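Local coordinates for GCN5-related N-acetyltransferase (Kribbella flavida, PDB 4IUS), which probably transfers acyl groups from a donor such as acetyl-CoA to an acceptor, as a member of the GNAT family, at residues 171-176 and 192-197. The protein carries 1 engineered substitution. Numbering follows the deposited sequence. Where two conformers were deposited one is given.
Sequences VPVATA and GTLHSH
Val-173 meets the ring of His-197 with one methyl. Its CB lies 3.9 Å from His-197 CG, and CG1 stands anti to the carbonyl carbon (chi1 -61°). That methyl sits over the imidazole in a CH-pi contact, 3.6 Å from the ring centroid and 8° off the normal. The same CG1 comes within 4.2 Å of Leu-194 CD1, which also reaches Pro-172 O. Ser-196 OG and His-197 ND1, 2.8 Å apart, share a hydrogen bond that helps fix the ring's rotation. An alanine in place of His-197 would probably leave Val-173 CG1 without its aromatic cover and Ser-196 OG without this partner. The contact belongs to the antiparallel hairpin of strands 171-179 and 185-193, in the mixed sheet of the GNAT fold; on its other edge strand 171-179 forms a classic beta bulge against strand 161-168, Val-173 and Ala-174 together pairing with Ile-166. Thr-175 N donates to Gly-192 O at 2.9 Å, and Gly-192 N returns a bond to Thr-175 O; beyond the strand end, Leu-194 N donates to Val-173 O at 166°. Between them, in the non-hydrogen-bonded pair, Ala-174 CB touches Thr-193 CG2 at 3.8 Å on the face covered by helix 202-216. Thr-175 points to the other face, against helix 131-141, its OG1 bonded to Val-164 O.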
ATOM      1  N   VAL A 171      26.174   7.415  -2.878  1.00  9.42           N
ATOM      2  CA  VAL A 171      25.783   6.551  -1.773  1.00  9.13           C
ATOM      3  C   VAL A 171      24.246   6.614  -1.652  1.00  8.94           C
ATOM      4  O   VAL A 171      23.682   7.708  -1.511  1.00  8.81           O
ATOM      5  CB  VAL A 171      26.432   7.022  -0.442  1.00  9.61           C
ATOM      6  CG1 VAL A 171      25.948   6.163   0.739  1.00 11.55           C
ATOM      7  CG2 VAL A 171      27.950   7.085  -0.561  1.00 12.31           C
ATOM      8  N   PRO A 172      23.587   5.454  -1.588  1.00  8.46           N
ATOM      9  CA  PRO A 172      22.123   5.485  -1.418  1.00  8.94           C
ATOM     10  C   PRO A 172      21.704   6.034  -0.095  1.00  9.02           C
ATOM     11  O   PRO A 172      22.188   5.585   0.945  1.00 11.10           O
ATOM     12  CB  PRO A 172      21.709   4.024  -1.545  1.00 11.96           C
ATOM     13  CG  PRO A 172      22.823   3.365  -2.242  1.00 15.17           C
ATOM     14  CD  PRO A 172      24.082   4.095  -1.873  1.00 11.36           C
ATOM     15  N   VAL A 173      20.809   7.005  -0.126  1.00  8.05           N
ATOM     16  CA  VAL A 173      20.322   7.685   1.069  1.00  9.54           C
ATOM     17  C   VAL A 173      18.797   7.753   1.211  1.00  8.04           C
ATOM     18  O   VAL A 173      18.303   8.098   2.279  1.00  9.53           O
ATOM     19  CB  VAL A 173      20.914   9.100   1.255  1.00 10.91           C
ATOM     20  CG1 VAL A 173      22.439   9.050   1.402  1.00 13.34           C
ATOM     21  CG2 VAL A 173      20.518  10.015   0.097  1.00 13.65           C
ATOM     22  N   ALA A 174      18.080   7.438   0.131  1.00  7.28           N
ATOM     23  CA  ALA A 174      16.606   7.471   0.179  1.00  6.79           C
ATOM     24  C   ALA A 174      16.088   6.495  -0.850  1.00  6.36           C
ATOM     25  O   ALA A 174      16.799   6.107  -1.780  1.00  6.94           O
ATOM     26  CB  ALA A 174      16.026   8.855  -0.050  1.00  8.69           C
ATOM     27  N   THR A 175      14.834   6.092  -0.660  1.00  6.42           N
ATOM     28  CA  THR A 175      14.262   5.067  -1.500  1.00  6.53           C
ATOM     29  C   THR A 175      12.736   5.198  -1.564  1.00  5.71           C
ATOM     30  O   THR A 175      12.125   5.825  -0.702  1.00  6.81           O
ATOM     31  CB  THR A 175      14.633   3.651  -0.932  1.00  7.73           C
ATOM     32  OG1 THR A 175      14.247   2.641  -1.881  1.00  7.42           O
ATOM     33  CG2 THR A 175      14.002   3.323   0.388  1.00  8.61           C
ATOM     34  N   ALA A 176      12.143   4.593  -2.576  1.00  6.44           N
ATOM     35  CA  ALA A 176      10.694   4.405  -2.725  1.00  6.03           C
ATOM     36  C   ALA A 176      10.480   3.252  -3.705  1.00  6.37           C
ATOM     37  O   ALA A 176      11.367   2.924  -4.463  1.00  7.59           O
ATOM     38  CB  ALA A 176      10.010   5.684  -3.247  1.00  8.70           C
ATOM     39  N   GLY A 192      11.522   5.883   2.280  1.00  9.64           N
ATOM     40  CA  GLY A 192      12.315   6.222   3.428  1.00 10.44           C
ATOM     41  C   GLY A 192      13.571   6.958   3.086  1.00  9.02           C
ATOM     42  O   GLY A 192      14.003   7.000   1.953  1.00  9.09           O
ATOM     43  N   THR A 193      14.170   7.543   4.116  1.00 10.07           N
ATOM     44  CA  THR A 193      15.465   8.176   4.027  0.60 10.08           C
ATOM     45  C   THR A 193      16.296   7.796   5.214  1.00 10.29           C
ATOM     46  O   THR A 193      15.759   7.566   6.312  1.00 13.81           O
ATOM     47  CB  THR A 193      15.386   9.709   3.974  0.60 11.49           C
ATOM     48  OG1 THR A 193      15.215  10.241   5.291  0.60 19.19           O
ATOM     49  CG2 THR A 193      14.267  10.163   3.039  0.60  8.48           C
ATOM     50  N   LEU A 194      17.595   7.722   5.021  1.00 10.15           N
ATOM     51  CA  LEU A 194      18.467   7.546   6.184  1.00 11.01           C
ATOM     52  C   LEU A 194      18.264   8.701   7.171  1.00 10.91           C
ATOM     53  O   LEU A 194      18.049   9.845   6.791  1.00 12.50           O
ATOM     54  CB  LEU A 194      19.913   7.515   5.733  1.00 13.10           C
ATOM     55  CG  LEU A 194      20.354   6.259   4.977  1.00 15.49           C
ATOM     56  CD1 LEU A 194      21.836   6.471   4.617  1.00 20.20           C
ATOM     57  CD2 LEU A 194      20.096   4.959   5.761  1.00 17.79           C
ATOM     58  N   HIS A 195      18.337   8.409   8.452  1.00 13.33           N
ATOM     59  CA  HIS A 195      18.152   9.405   9.492  1.00 14.32           C
ATOM     60  C   HIS A 195      19.093  10.582   9.332  1.00 15.05           C
ATOM     61  O   HIS A 195      18.701  11.750   9.539  1.00 18.59           O
ATOM     62  CB  HIS A 195      18.307   8.721  10.860  1.00 18.22           C
ATOM     63  CG  HIS A 195      18.006   9.615  12.000  1.00 23.17           C
ATOM     64  ND1 HIS A 195      16.764  10.005  12.289  1.00 28.58           N
ATOM     65  CD2 HIS A 195      18.848  10.256  12.888  1.00 29.08           C
ATOM     66  CE1 HIS A 195      16.800  10.835  13.354  1.00 31.56           C
ATOM     67  NE2 HIS A 195      18.081  11.000  13.705  1.00 31.69           N
ATOM     68  N   SER A 196      20.327  10.302   8.917  1.00 15.91           N
ATOM     69  CA  SER A 196      21.340  11.320   8.698  1.00 20.40           C
ATOM     70  C   SER A 196      21.018  12.319   7.573  1.00 18.81           C
ATOM     71  O   SER A 196      21.596  13.384   7.500  1.00 25.12           O
ATOM     72  CB  SER A 196      22.655  10.619   8.337  1.00 23.00           C
ATOM     73  OG  SER A 196      22.479   9.796   7.185  1.00 24.86           O
ATOM     74  N   HIS A 197      20.113  11.948   6.692  1.00 15.69           N
ATOM     75  CA  HIS A 197      19.743  12.751   5.522  1.00 15.50           C
ATOM     76  C   HIS A 197      18.261  13.122   5.515  1.00 15.84           C
ATOM     77  O   HIS A 197      17.697  13.392   4.470  1.00 19.25           O
ATOM     78  CB  HIS A 197      20.102  11.957   4.268  1.00 15.94           C
ATOM     79  CG  HIS A 197      21.587  11.815   4.035  1.00 16.76           C
ATOM     80  ND1 HIS A 197      22.352  10.880   4.653  1.00 21.29           N
ATOM     81  CD2 HIS A 197      22.441  12.560   3.253  1.00 19.03           C
ATOM     82  CE1 HIS A 197      23.627  11.027   4.247  1.00 25.60           C
ATOM     83  NE2 HIS A 197      23.667  12.053   3.391  1.00 26.80           N
TER